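PDB 1VR9: CBS domain protein/ACT domain protein from Thermotoga maritima, which is of unknown function but joins a pair of CBS domains to an ACT domain, and may be linked to magnesium binding or transport. Local coordinates for residues 33-38 against 45-50; 62-67 against 77-82; 92-97 against 104-109. All coordinates share one frame; numbering follows the deposited sequence. Where two conformers were deposited one is given.

Contact 1: 33-38 against 45-50; sequences RECLHR and NECIVK
Arg38, whose CB lies 4.3 Å from SG of Cys47 in the given conformer of that cysteine, one of two deposited, carries the flat group of this contact, a guanidinium that runs off away from the strand. One of its faces has CD2 of His37 set 4.1 Å above the plane and displaced toward the rim, so CD2 lies over the border of the group and not its centre. What joins helix to strand is instead a pair of cysteines. SG of Cys35 approaches the flank of Cys47 and packs as an apolar group on its CB at 3.7 Å. In the same conformer of Cys47, the two SG atoms of Cys35 and Cys47 are 3.9 Å apart, much too far for a disulfide. The helical residue reaches the strand because its sulfur stands anti to the backbone N (chi1 -167°), beside the carbonyl carbon. Such small side chains let the backbones draw close, the CA atoms of Cys35 and Cys47 being 6.9 Å apart. The case illustrates how a helix can sit on a sheet through very few residues. Helix 32-41 and strand 46-50 belong to the beta-alpha-beta unit that starts with strand 25-27, where Val26 meets both Arg38 and Cys47. On the other flank of strand 46-50 runs strand 56-61, whose Val60 packs on Cys35.

Contact 2: 62-67 against 77-82; sequences KEDLLD and KVSLPD
Asp64 and Ser79 face each other through a water molecule, and hydrogen bonding to that water is the first of two kinds of interaction that join residues 62-67 to 77-82. The water donates to OD2 of Asp64 at 2.7 Å and to the backbone O of Lys77 at 2.6 Å, which uses both of its protons. It accepts in turn from OG of Ser79, 3.0 Å away, so the direction of all three bonds is settled and the serine proton is turned toward the water. Directly, OD2 of Asp64 and OG of Ser79 are 3.8 Å apart, too long for a bond of their own, and the water fills the role of a bridge. Ser79 presents its hydroxyl by holding OG anti to the carbonyl carbon and beside its own N (chi1 -65°). This is a compact example of how a single water, gripped three times, can join two loops that share no direct polar bond.

The second kind is van der Waals contact between aliphatic carbons. CD2 of Leu65 rests at 4.1 Å against CB of Lys77, the two side chains crossing obliquely. The lysine chain then bends at chi2 (-60°) and takes its amino end away from the leucine, so the root of the side chain does the packing.

Within 62-67, a 3-10 turn is closed by Leu65 N to Lys62 O at 3.0 Å. Leu65 also packs on Cys35 and Leu36 of helix 32-41 and on Val60 of strand 56-61. Ser79 pairs through its backbone with Val59, which ties residues 77-82 to that same strand at this point.

Contact 3: 92-97 against 104-109; sequences THALLL and PYLPVV
Leu106 forms a buried, wholly apolar contact between strand 105-109 and helix 91-100, the helix-on-sheet packing of a beta-alpha-beta unit in the second CBS domain of the protein. Its two methyls divide the work. CD2 of Leu106 meets CB of Ala94 at 3.7 Å, while CD1 of Leu106 lies 3.9 Å from CB of Leu97, so the forked end of the strand residue spans two helix positions three residues apart. Leu106 gains this reach by holding CG anti to its N (chi1 170°), which extends the branch toward the helix. The side chains of Leu97 and Leu106 meet at about a right angle, and CD1 of Leu106 also comes within 4.1 Å of CG of Leu97. Beyond the contact, CD2 of Leu97 sits over one face of the His93 ring, 3.7 Å above its plane and toward the rim. With alanine as one partner the helix can lie near the strand, the CA atoms of Ala94 and Leu106 being 7.9 Å apart. Cutting the fork back to an alanine here would probably leave Ala94 and Leu97 without their strand partner and open a gap beneath the helix. Val85 of the parallel strand 85-86 touches both Leu97 and Leu106, and His93 as well. On the other edge, the backbone of Leu106 pairs with Val119 of strand 115-120, which places strand 105-109 in the middle of its sheet.

From the N terminus, contact 1 closes the short loop between helix 32-41 and strand 46-50. The chain then runs through strand 56-61, and contact 2 closes a loop within the irregular linker between the two CBS domains. Contact 3 follows, again closing the turn from a helix to a strand. The three lie in series, with neither nesting nor crossing, and contacts 1 and 3 play matching parts in two like beta-alpha-beta units on opposite sides of the chain's centre. The units meet where Glu46 OE1 probably accepts from Tyr105 N and Ile48 packs on Pro107. Contact 2 adjoins contact 1 where Val78 packs on Val49.

Contact 1: 33-38 against 45-50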
ATOM      1  N   ARG A  33      -8.744  -1.415  15.753  1.00 18.51           N
ATOM      2  CA  ARG A  33      -9.948  -2.148  15.347  1.00 19.23           C
ATOM      3  C   ARG A  33     -10.273  -1.863  13.875  1.00 18.77           C
ATOM      4  O   ARG A  33     -10.542  -2.770  13.112  1.00 17.99           O
ATOM      5  CB  ARG A  33     -11.131  -1.767  16.232  1.00 18.79           C
ATOM      6  CG  ARG A  33     -12.431  -2.475  15.933  1.00 19.47           C
ATOM      7  CD  ARG A  33     -13.564  -1.938  16.796  0.50 19.39           C
ATOM      8  NE  ARG A  33     -13.408  -2.298  18.207  0.50 20.16           N
ATOM      9  CZ  ARG A  33     -13.047  -1.465  19.190  0.50 18.54           C
ATOM     10  NH1 ARG A  33     -12.795  -0.182  18.959  0.50 18.67           N
ATOM     11  NH2 ARG A  33     -12.947  -1.922  20.428  0.50 18.41           N
ATOM     12  N   GLU A  34     -10.291  -0.584  13.517  1.00 19.50           N
ATOM     13  CA  GLU A  34     -10.582  -0.181  12.130  1.00 21.19           C
ATOM     14  C   GLU A  34      -9.593  -0.734  11.113  1.00 21.17           C
ATOM     15  O   GLU A  34     -10.001  -1.173  10.022  1.00 22.20           O
ATOM     16  CB  GLU A  34     -10.582   1.331  12.019  1.00 21.24           C
ATOM     17  CG  GLU A  34     -11.742   2.000  12.730  1.00 23.88           C
ATOM     18  CD  GLU A  34     -11.681   3.516  12.588  1.00 25.01           C
ATOM     19  OE1 GLU A  34     -10.715   4.149  13.091  1.00 30.04           O
ATOM     20  OE2 GLU A  34     -12.602   4.087  11.949  1.00 34.18           O
ATOM     21  N   CYS A  35      -8.306  -0.712  11.451  1.00 22.59           N
ATOM     22  CA  CYS A  35      -7.278  -1.213  10.566  1.00 21.74           C
ATOM     23  C   CYS A  35      -7.414  -2.716  10.365  1.00 19.71           C
ATOM     24  O   CYS A  35      -7.401  -3.195   9.246  1.00 20.44           O
ATOM     25  CB  CYS A  35      -5.905  -0.901  11.135  1.00 23.34           C
ATOM     26  SG  CYS A  35      -4.602  -1.131   9.989  1.00 27.99           S
ATOM     27  N   LEU A  36      -7.628  -3.444  11.450  1.00 18.90           N
ATOM     28  CA  LEU A  36      -7.824  -4.883  11.371  1.00 18.57           C
ATOM     29  C   LEU A  36      -9.028  -5.217  10.484  1.00 18.19           C
ATOM     30  O   LEU A  36      -8.985  -6.153   9.685  1.00 18.64           O
ATOM     31  CB  LEU A  36      -7.977  -5.484  12.771  1.00 18.66           C
ATOM     32  CG  LEU A  36      -6.688  -5.536  13.607  1.00 19.09           C
ATOM     33  CD1 LEU A  36      -7.042  -6.017  15.017  1.00 18.76           C
ATOM     34  CD2 LEU A  36      -5.649  -6.421  12.963  1.00 21.21           C
ATOM     35  N   HIS A  37     -10.099  -4.447  10.626  1.00 17.58           N
ATOM     36  CA  HIS A  37     -11.296  -4.692   9.842  1.00 19.49           C
ATOM     37  C   HIS A  37     -11.008  -4.514   8.338  1.00 19.96           C
ATOM     38  O   HIS A  37     -11.384  -5.351   7.516  1.00 18.92           O
ATOM     39  CB  HIS A  37     -12.431  -3.796  10.314  1.00 17.73           C
ATOM     40  CG  HIS A  37     -13.639  -3.837   9.422  1.00 18.47           C
ATOM     41  ND1 HIS A  37     -14.497  -4.914   9.379  1.00 20.15           N
ATOM     42  CD2 HIS A  37     -14.109  -2.946   8.518  1.00 19.32           C
ATOM     43  CE1 HIS A  37     -15.446  -4.684   8.487  1.00 21.10           C
ATOM     44  NE2 HIS A  37     -15.245  -3.487   7.967  1.00 20.90           N
ATOM     45  N   ARG A  38     -10.355  -3.427   7.973  1.00 21.53           N
ATOM     46  CA  ARG A  38     -10.013  -3.187   6.556  1.00 23.47           C
ATOM     47  C   ARG A  38      -9.208  -4.342   5.976  1.00 24.71           C
ATOM     48  O   ARG A  38      -9.491  -4.803   4.865  1.00 25.22           O
ATOM     49  CB  ARG A  38      -9.224  -1.884   6.368  1.00 25.39           C
ATOM     50  CG  ARG A  38     -10.045  -0.703   6.431  1.00 29.13           C
ATOM     51  CD  ARG A  38     -10.808  -0.445   5.121  1.00 32.93           C
ATOM     52  NE  ARG A  38     -12.155   0.002   5.431  1.00 37.80           N
ATOM     53  CZ  ARG A  38     -13.293  -0.604   5.088  1.00 36.25           C
ATOM     54  NH1 ARG A  38     -13.356  -1.743   4.367  1.00 35.32           N
ATOM     55  NH2 ARG A  38     -14.412  -0.033   5.486  1.00 38.40           N
ATOM     56  N   ASN A  45      -2.829  -8.772   4.999  1.00 24.46           N
ATOM     57  CA  ASN A  45      -2.076  -8.447   6.214  1.00 25.35           C
ATOM     58  C   ASN A  45      -1.289  -7.121   6.070  1.00 25.08           C
ATOM     59  O   ASN A  45      -0.291  -6.909   6.774  1.00 24.98           O
ATOM     60  CB  ASN A  45      -1.115  -9.561   6.588  1.00 26.05           C
ATOM     61  CG  ASN A  45      -0.151  -9.900   5.475  1.00 27.35           C
ATOM     62  OD1 ASN A  45      -0.183  -9.293   4.401  1.00 30.69           O
ATOM     63  ND2 ASN A  45       0.707 -10.893   5.722  1.00 31.29           N
ATOM     64  N   GLU A  46      -1.737  -6.286   5.144  1.00 25.77           N
ATOM     65  CA  GLU A  46      -1.169  -4.944   4.910  1.00 25.65           C
ATOM     66  C   GLU A  46      -2.313  -3.931   4.799  1.00 25.13           C
ATOM     67  O   GLU A  46      -3.373  -4.241   4.247  1.00 25.02           O
ATOM     68  CB  GLU A  46      -0.401  -4.930   3.586  1.00 26.04           C
ATOM     69  CG  GLU A  46       0.153  -3.545   3.214  1.00 26.78           C
ATOM     70  CD  GLU A  46       0.606  -3.424   1.768  1.00 27.22           C
ATOM     71  OE1 GLU A  46       0.488  -4.406   1.050  1.00 25.22           O
ATOM     72  OE2 GLU A  46       1.124  -2.359   1.381  1.00 28.38           O
ATOM     73  N   CYS A  47      -2.084  -2.701   5.293  1.00 24.94           N
ATOM     74  CA  CYS A  47      -2.997  -1.592   5.113  1.00 25.72           C
ATOM     75  C   CYS A  47      -2.140  -0.398   4.729  1.00 25.44           C
ATOM     76  O   CYS A  47      -1.128  -0.151   5.389  1.00 25.68           O
ATOM     77  CB  CYS A  47      -3.726  -1.297   6.419  0.50 25.33           C
ATOM     78  SG  CYS A  47      -5.221  -0.360   6.181  0.50 24.12           S
ATOM     79  N   ILE A  48      -2.515   0.301   3.672  1.00 24.79           N
ATOM     80  CA  ILE A  48      -1.803   1.517   3.265  1.00 25.11           C
ATOM     81  C   ILE A  48      -2.346   2.688   4.097  1.00 25.00           C
ATOM     82  O   ILE A  48      -3.555   2.782   4.334  1.00 25.57           O
ATOM     83  CB  ILE A  48      -1.935   1.767   1.726  1.00 24.62           C
ATOM     84  CG1 ILE A  48      -1.162   0.667   0.962  1.00 26.79           C
ATOM     85  CG2 ILE A  48      -1.441   3.141   1.341  1.00 26.05           C
ATOM     86  CD1 ILE A  48      -1.296   0.716  -0.560  1.00 26.81           C
ATOM     87  N   VAL A  49      -1.478   3.592   4.511  1.00 24.35           N
ATOM     88  CA  VAL A  49      -1.911   4.699   5.376  1.00 24.22           C
ATOM     89  C   VAL A  49      -1.695   6.054   4.707  1.00 24.81           C
ATOM     90  O   VAL A  49      -0.657   6.298   4.095  1.00 24.70           O
ATOM     91  CB  VAL A  49      -1.142   4.673   6.732  1.00 25.08           C
ATOM     92  CG1 VAL A  49      -1.602   5.793   7.619  1.00 25.38           C
ATOM     93  CG2 VAL A  49      -1.295   3.320   7.457  1.00 26.98           C
ATOM     94  N   LYS A  50      -2.674   6.943   4.841  1.00 24.27           N
ATOM     95  CA  LYS A  50      -2.499   8.322   4.383  1.00 24.42           C
ATOM     96  C   LYS A  50      -2.745   9.283   5.547  1.00 24.71           C
ATOM     97  O   LYS A  50      -3.288   8.907   6.585  1.00 25.21           O
ATOM     98  CB  LYS A  50      -3.388   8.627   3.179  1.00 24.80           C
ATOM     99  CG  LYS A  50      -4.836   8.626   3.484  1.00 25.40           C
ATOM    100  CD  LYS A  50      -5.691   8.857   2.270  1.00 25.94           C
ATOM    101  CE  LYS A  50      -7.133   8.617   2.629  1.00 29.63           C
ATOM    102  NZ  LYS A  50      -8.093   8.988   1.552  1.00 31.13           N
TER

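Contact 2: 62-67 against 77-82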
ATOM      1  N   LYS A  62      -0.085  -6.313   9.697  1.00 28.25           N
ATOM      2  CA  LYS A  62      -0.982  -6.962  10.682  1.00 28.39           C
ATOM      3  C   LYS A  62      -0.282  -7.481  11.932  1.00 28.86           C
ATOM      4  O   LYS A  62      -0.807  -7.361  13.034  1.00 28.15           O
ATOM      5  CB  LYS A  62      -1.758  -8.122  10.013  1.00 28.51           C
ATOM      6  CG  LYS A  62      -2.759  -8.840  10.914  1.00 28.24           C
ATOM      7  CD  LYS A  62      -3.697  -9.713  10.077  1.00 28.15           C
ATOM      8  CE  LYS A  62      -4.665 -10.522  10.925  1.00 30.07           C
ATOM      9  NZ  LYS A  62      -5.430 -11.492  10.099  1.00 29.68           N
ATOM     10  N   GLU A  63       0.902  -8.072  11.748  1.00 28.80           N
ATOM     11  CA  GLU A  63       1.662  -8.674  12.848  1.00 29.77           C
ATOM     12  C   GLU A  63       2.009  -7.643  13.921  1.00 28.93           C
ATOM     13  O   GLU A  63       2.082  -7.976  15.109  1.00 28.55           O
ATOM     14  CB  GLU A  63       2.956  -9.326  12.323  1.00 29.80           C
ATOM     15  CG  GLU A  63       3.948  -8.303  11.749  1.00 33.10           C
ATOM     16  CD  GLU A  63       5.265  -8.898  11.259  1.00 33.54           C
ATOM     17  OE1 GLU A  63       5.555 -10.097  11.503  1.00 39.48           O
ATOM     18  OE2 GLU A  63       6.026  -8.132  10.618  1.00 40.45           O
ATOM     19  N   ASP A  64       2.204  -6.397  13.492  1.00 28.20           N
ATOM     20  CA  ASP A  64       2.518  -5.294  14.396  1.00 28.76           C
ATOM     21  C   ASP A  64       1.340  -4.841  15.293  1.00 28.27           C
ATOM     22  O   ASP A  64       1.540  -4.074  16.238  1.00 28.02           O
ATOM     23  CB  ASP A  64       3.070  -4.107  13.590  1.00 28.67           C
ATOM     24  CG  ASP A  64       4.449  -4.389  12.996  1.00 31.87           C
ATOM     25  OD1 ASP A  64       5.131  -5.334  13.465  1.00 34.00           O
ATOM     26  OD2 ASP A  64       4.861  -3.661  12.067  1.00 35.12           O
ATOM     27  N   LEU A  65       0.124  -5.314  15.019  1.00 27.65           N
ATOM     28  CA  LEU A  65      -1.035  -4.943  15.824  1.00 27.87           C
ATOM     29  C   LEU A  65      -1.496  -6.013  16.820  1.00 27.85           C
ATOM     30  O   LEU A  65      -2.471  -5.799  17.538  1.00 27.75           O
ATOM     31  CB  LEU A  65      -2.200  -4.547  14.905  1.00 27.65           C
ATOM     32  CG  LEU A  65      -1.861  -3.525  13.803  1.00 26.99           C
ATOM     33  CD1 LEU A  65      -3.071  -3.287  12.900  1.00 27.86           C
ATOM     34  CD2 LEU A  65      -1.342  -2.218  14.396  1.00 26.42           C
ATOM     35  N   LEU A  66      -0.794  -7.151  16.872  1.00 28.45           N
ATOM     36  CA  LEU A  66      -1.231  -8.314  17.648  1.00 28.35           C
ATOM     37  C   LEU A  66      -1.506  -8.019  19.124  1.00 28.11           C
ATOM     38  O   LEU A  66      -2.546  -8.422  19.661  1.00 27.39           O
ATOM     39  CB  LEU A  66      -0.186  -9.443  17.537  1.00 28.83           C
ATOM     40  CG  LEU A  66      -0.493 -10.779  18.222  1.00 29.61           C
ATOM     41  CD1 LEU A  66      -1.677 -11.471  17.576  1.00 31.53           C
ATOM     42  CD2 LEU A  66       0.739 -11.681  18.200  1.00 29.47           C
ATOM     43  N   ASP A  67      -0.573  -7.339  19.785  1.00 27.78           N
ATOM     44  CA  ASP A  67      -0.692  -7.099  21.227  1.00 28.40           C
ATOM     45  C   ASP A  67      -1.101  -5.663  21.558  1.00 27.90           C
ATOM     46  O   ASP A  67      -0.665  -5.101  22.572  1.00 28.61           O
ATOM     47  CB  ASP A  67       0.623  -7.467  21.919  1.00 29.10           C
ATOM     48  CG  ASP A  67       0.962  -8.958  21.796  1.00 31.87           C
ATOM     49  OD1 ASP A  67       0.038  -9.809  21.795  1.00 35.39           O
ATOM     50  OD2 ASP A  67       2.168  -9.288  21.716  1.00 36.04           O
ATOM     51  N   LYS A  77       2.449   3.040  14.618  1.00 24.85           N
ATOM     52  CA  LYS A  77       2.683   1.680  14.121  1.00 26.32           C
ATOM     53  C   LYS A  77       2.966   1.621  12.608  1.00 26.67           C
ATOM     54  O   LYS A  77       3.145   0.525  12.030  1.00 28.88           O
ATOM     55  CB  LYS A  77       1.504   0.776  14.505  1.00 26.93           C
ATOM     56  CG  LYS A  77       1.059   0.882  15.975  1.00 29.84           C
ATOM     57  CD  LYS A  77       2.168   0.517  16.961  1.00 30.68           C
ATOM     58  CE  LYS A  77       1.781   0.822  18.415  1.00 30.84           C
ATOM     59  NZ  LYS A  77       2.823   0.368  19.383  1.00 31.14           N
ATOM     60  N   VAL A  78       3.080   2.777  11.962  1.00 26.42           N
ATOM     61  CA  VAL A  78       3.295   2.800  10.504  1.00 26.76           C
ATOM     62  C   VAL A  78       4.743   2.403  10.191  1.00 26.70           C
ATOM     63  O   VAL A  78       5.670   2.705  10.939  1.00 26.23           O
ATOM     64  CB  VAL A  78       2.966   4.185   9.892  1.00 28.01           C
ATOM     65  CG1 VAL A  78       3.186   4.205   8.386  1.00 29.56           C
ATOM     66  CG2 VAL A  78       1.511   4.588  10.223  1.00 27.67           C
ATOM     67  N   SER A  79       4.911   1.761   9.046  1.00 26.09           N
ATOM     68  CA  SER A  79       6.188   1.235   8.596  1.00 26.15           C
ATOM     69  C   SER A  79       6.394   1.650   7.128  1.00 25.33           C
ATOM     70  O   SER A  79       5.433   2.036   6.450  1.00 25.36           O
ATOM     71  CB  SER A  79       6.116  -0.298   8.696  1.00 26.48           C
ATOM     72  OG  SER A  79       5.982  -0.679  10.055  1.00 30.76           O
ATOM     73  N   LEU A  80       7.628   1.507   6.639  1.00 25.53           N
ATOM     74  CA  LEU A  80       7.934   1.610   5.203  1.00 25.69           C
ATOM     75  C   LEU A  80       7.502   2.937   4.554  1.00 25.71           C
ATOM     76  O   LEU A  80       6.804   2.937   3.526  1.00 25.70           O
ATOM     77  CB  LEU A  80       7.306   0.439   4.432  1.00 25.89           C
ATOM     78  CG  LEU A  80       7.616  -0.981   4.914  1.00 24.62           C
ATOM     79  CD1 LEU A  80       7.032  -2.028   3.989  1.00 27.19           C
ATOM     80  CD2 LEU A  80       9.142  -1.128   5.035  1.00 27.95           C
ATOM     81  N   PRO A  81       7.953   4.069   5.117  1.00 25.90           N
ATOM     82  CA  PRO A  81       7.622   5.347   4.497  1.00 26.09           C
ATOM     83  C   PRO A  81       8.203   5.524   3.086  1.00 26.28           C
ATOM     84  O   PRO A  81       7.754   6.427   2.374  1.00 27.79           O
ATOM     85  CB  PRO A  81       8.214   6.384   5.467  1.00 26.28           C
ATOM     86  CG  PRO A  81       9.197   5.663   6.263  1.00 25.49           C
ATOM     87  CD  PRO A  81       8.792   4.237   6.319  1.00 26.25           C
ATOM     88  N   ASP A  82       9.187   4.706   2.710  1.00 27.19           N
ATOM     89  CA  ASP A  82       9.869   4.833   1.414  1.00 27.28           C
ATOM     90  C   ASP A  82       9.329   3.874   0.359  1.00 26.68           C
ATOM     91  O   ASP A  82       9.856   3.832  -0.764  1.00 27.29           O
ATOM     92  CB  ASP A  82      11.387   4.623   1.574  1.00 28.67           C
ATOM     93  CG  ASP A  82      11.994   5.495   2.673  1.00 31.70           C
ATOM     94  OD1 ASP A  82      11.902   6.752   2.592  1.00 36.80           O
ATOM     95  OD2 ASP A  82      12.577   4.932   3.634  1.00 35.88           O
TER
HETATM   96  O   HOH W   1       3.290  -1.827  10.824  1.00 24.08           O

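Contact 3: 92-97 against 104-109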
ATOM      1  N   THR A  92       8.314  -1.667 -14.827  1.00 32.32           N
ATOM      2  CA  THR A  92       9.619  -2.257 -14.527  1.00 31.63           C
ATOM      3  C   THR A  92      10.292  -1.681 -13.268  1.00 31.18           C
ATOM      4  O   THR A  92      11.046  -2.378 -12.597  1.00 31.58           O
ATOM      5  CB  THR A  92      10.599  -2.143 -15.728  1.00 31.94           C
ATOM      6  OG1 THR A  92      10.698  -0.777 -16.146  1.00 33.07           O
ATOM      7  CG2 THR A  92      10.116  -2.988 -16.891  1.00 32.00           C
ATOM      8  N   HIS A  93      10.028  -0.414 -12.946  1.00 29.93           N
ATOM      9  CA  HIS A  93      10.537   0.189 -11.714  1.00 29.11           C
ATOM     10  C   HIS A  93       9.906  -0.406 -10.441  1.00 28.34           C
ATOM     11  O   HIS A  93      10.582  -0.566  -9.422  1.00 28.10           O
ATOM     12  CB  HIS A  93      10.300   1.697 -11.713  1.00 29.32           C
ATOM     13  CG  HIS A  93      10.844   2.379 -10.500  1.00 30.05           C
ATOM     14  ND1 HIS A  93      12.160   2.261 -10.109  1.00 32.42           N
ATOM     15  CD2 HIS A  93      10.248   3.173  -9.582  1.00 31.22           C
ATOM     16  CE1 HIS A  93      12.353   2.958  -9.005  1.00 30.76           C
ATOM     17  NE2 HIS A  93      11.209   3.523  -8.665  1.00 31.96           N
ATOM     18  N   ALA A  94       8.622  -0.749 -10.516  1.00 26.71           N
ATOM     19  CA  ALA A  94       7.931  -1.437  -9.429  1.00 26.03           C
ATOM     20  C   ALA A  94       8.633  -2.754  -9.049  1.00 24.82           C
ATOM     21  O   ALA A  94       8.563  -3.188  -7.902  1.00 23.85           O
ATOM     22  CB  ALA A  94       6.481  -1.710  -9.814  1.00 26.23           C
ATOM     23  N   LEU A  95       9.292  -3.390 -10.009  1.00 24.32           N
ATOM     24  CA  LEU A  95      10.031  -4.627  -9.740  1.00 24.53           C
ATOM     25  C   LEU A  95      11.070  -4.375  -8.659  1.00 23.65           C
ATOM     26  O   LEU A  95      11.232  -5.178  -7.726  1.00 24.35           O
ATOM     27  CB  LEU A  95      10.706  -5.181 -11.011  1.00 24.66           C
ATOM     28  CG  LEU A  95      11.529  -6.470 -10.929  1.00 24.82           C
ATOM     29  CD1 LEU A  95      10.794  -7.553 -10.191  1.00 23.37           C
ATOM     30  CD2 LEU A  95      11.897  -6.964 -12.329  1.00 23.69           C
ATOM     31  N   LEU A  96      11.761  -3.239  -8.743  1.00 24.04           N
ATOM     32  CA  LEU A  96      12.760  -2.911  -7.742  1.00 23.85           C
ATOM     33  C   LEU A  96      12.174  -2.727  -6.331  1.00 23.32           C
ATOM     34  O   LEU A  96      12.836  -3.047  -5.342  1.00 23.74           O
ATOM     35  CB  LEU A  96      13.534  -1.651  -8.167  1.00 24.11           C
ATOM     36  CG  LEU A  96      14.662  -1.173  -7.250  1.00 25.83           C
ATOM     37  CD1 LEU A  96      15.915  -1.957  -7.550  1.00 29.38           C
ATOM     38  CD2 LEU A  96      14.887   0.338  -7.389  1.00 26.75           C
ATOM     39  N   LEU A  97      10.985  -2.138  -6.228  1.00 22.57           N
ATOM     40  CA  LEU A  97      10.328  -1.957  -4.925  1.00 22.87           C
ATOM     41  C   LEU A  97       9.839  -3.298  -4.364  1.00 22.90           C
ATOM     42  O   LEU A  97       9.993  -3.550  -3.170  1.00 23.93           O
ATOM     43  CB  LEU A  97       9.151  -0.991  -4.993  1.00 22.60           C
ATOM     44  CG  LEU A  97       9.435   0.513  -5.013  1.00 22.67           C
ATOM     45  CD1 LEU A  97       9.967   0.974  -3.667  1.00 21.55           C
ATOM     46  CD2 LEU A  97      10.404   0.880  -6.093  1.00 23.18           C
ATOM     47  N   PRO A 104       1.634  -7.112  -0.593  1.00 24.18           N
ATOM     48  CA  PRO A 104       0.582  -7.323  -1.608  1.00 24.08           C
ATOM     49  C   PRO A 104       0.125  -6.103  -2.390  1.00 24.24           C
ATOM     50  O   PRO A 104      -0.472  -6.278  -3.461  1.00 24.52           O
ATOM     51  CB  PRO A 104      -0.584  -7.862  -0.790  1.00 23.65           C
ATOM     52  CG  PRO A 104      -0.341  -7.467   0.569  1.00 24.91           C
ATOM     53  CD  PRO A 104       1.137  -7.417   0.759  1.00 24.54           C
ATOM     54  N   TYR A 105       0.337  -4.907  -1.836  1.00 23.21           N
ATOM     55  CA  TYR A 105      -0.030  -3.661  -2.469  1.00 23.41           C
ATOM     56  C   TYR A 105       1.078  -2.623  -2.363  1.00 23.26           C
ATOM     57  O   TYR A 105       1.581  -2.336  -1.261  1.00 23.59           O
ATOM     58  CB  TYR A 105      -1.316  -3.094  -1.863  1.00 24.38           C
ATOM     59  CG  TYR A 105      -2.487  -4.016  -1.956  1.00 24.67           C
ATOM     60  CD1 TYR A 105      -3.321  -3.983  -3.057  1.00 25.02           C
ATOM     61  CD2 TYR A 105      -2.800  -4.895  -0.921  1.00 25.98           C
ATOM     62  CE1 TYR A 105      -4.432  -4.819  -3.150  1.00 28.00           C
ATOM     63  CE2 TYR A 105      -3.899  -5.736  -1.008  1.00 27.80           C
ATOM     64  CZ  TYR A 105      -4.714  -5.689  -2.113  1.00 26.78           C
ATOM     65  OH  TYR A 105      -5.813  -6.536  -2.185  1.00 30.19           O
ATOM     66  N   LEU A 106       1.481  -2.105  -3.517  1.00 22.36           N
ATOM     67  CA  LEU A 106       2.510  -1.079  -3.635  1.00 22.33           C
ATOM     68  C   LEU A 106       1.837   0.309  -3.793  1.00 22.33           C
ATOM     69  O   LEU A 106       1.069   0.550  -4.748  1.00 21.54           O
ATOM     70  CB  LEU A 106       3.431  -1.384  -4.821  1.00 22.48           C
ATOM     71  CG  LEU A 106       4.423  -0.310  -5.245  1.00 22.31           C
ATOM     72  CD1 LEU A 106       5.426  -0.007  -4.159  1.00 24.16           C
ATOM     73  CD2 LEU A 106       5.146  -0.731  -6.503  1.00 22.07           C
ATOM     74  N   PRO A 107       2.060   1.208  -2.824  1.00 22.12           N
ATOM     75  CA  PRO A 107       1.501   2.547  -2.940  1.00 22.26           C
ATOM     76  C   PRO A 107       1.977   3.306  -4.180  1.00 22.48           C
ATOM     77  O   PRO A 107       3.143   3.189  -4.566  1.00 22.85           O
ATOM     78  CB  PRO A 107       1.985   3.237  -1.646  1.00 23.34           C
ATOM     79  CG  PRO A 107       2.185   2.165  -0.711  1.00 22.54           C
ATOM     80  CD  PRO A 107       2.747   1.036  -1.534  1.00 22.26           C
ATOM     81  N   VAL A 108       1.050   4.029  -4.806  1.00 22.52           N
ATOM     82  CA  VAL A 108       1.318   4.901  -5.954  1.00 22.46           C
ATOM     83  C   VAL A 108       1.009   6.340  -5.581  1.00 22.64           C
ATOM     84  O   VAL A 108      -0.053   6.635  -5.036  1.00 22.67           O
ATOM     85  CB  VAL A 108       0.477   4.482  -7.195  1.00 21.96           C
ATOM     86  CG1 VAL A 108       0.709   5.421  -8.363  1.00 21.80           C
ATOM     87  CG2 VAL A 108       0.801   3.027  -7.565  1.00 22.69           C
ATOM     88  N   VAL A 109       1.934   7.232  -5.884  1.00 23.53           N
ATOM     89  CA  VAL A 109       1.798   8.628  -5.472  1.00 23.48           C
ATOM     90  C   VAL A 109       2.023   9.582  -6.649  1.00 24.31           C
ATOM     91  O   VAL A 109       2.582   9.197  -7.685  1.00 23.95           O
ATOM     92  CB  VAL A 109       2.765   8.987  -4.302  1.00 23.35           C
ATOM     93  CG1 VAL A 109       2.512   8.112  -3.077  1.00 24.11           C
ATOM     94  CG2 VAL A 109       4.197   8.877  -4.745  1.00 23.53           C
TER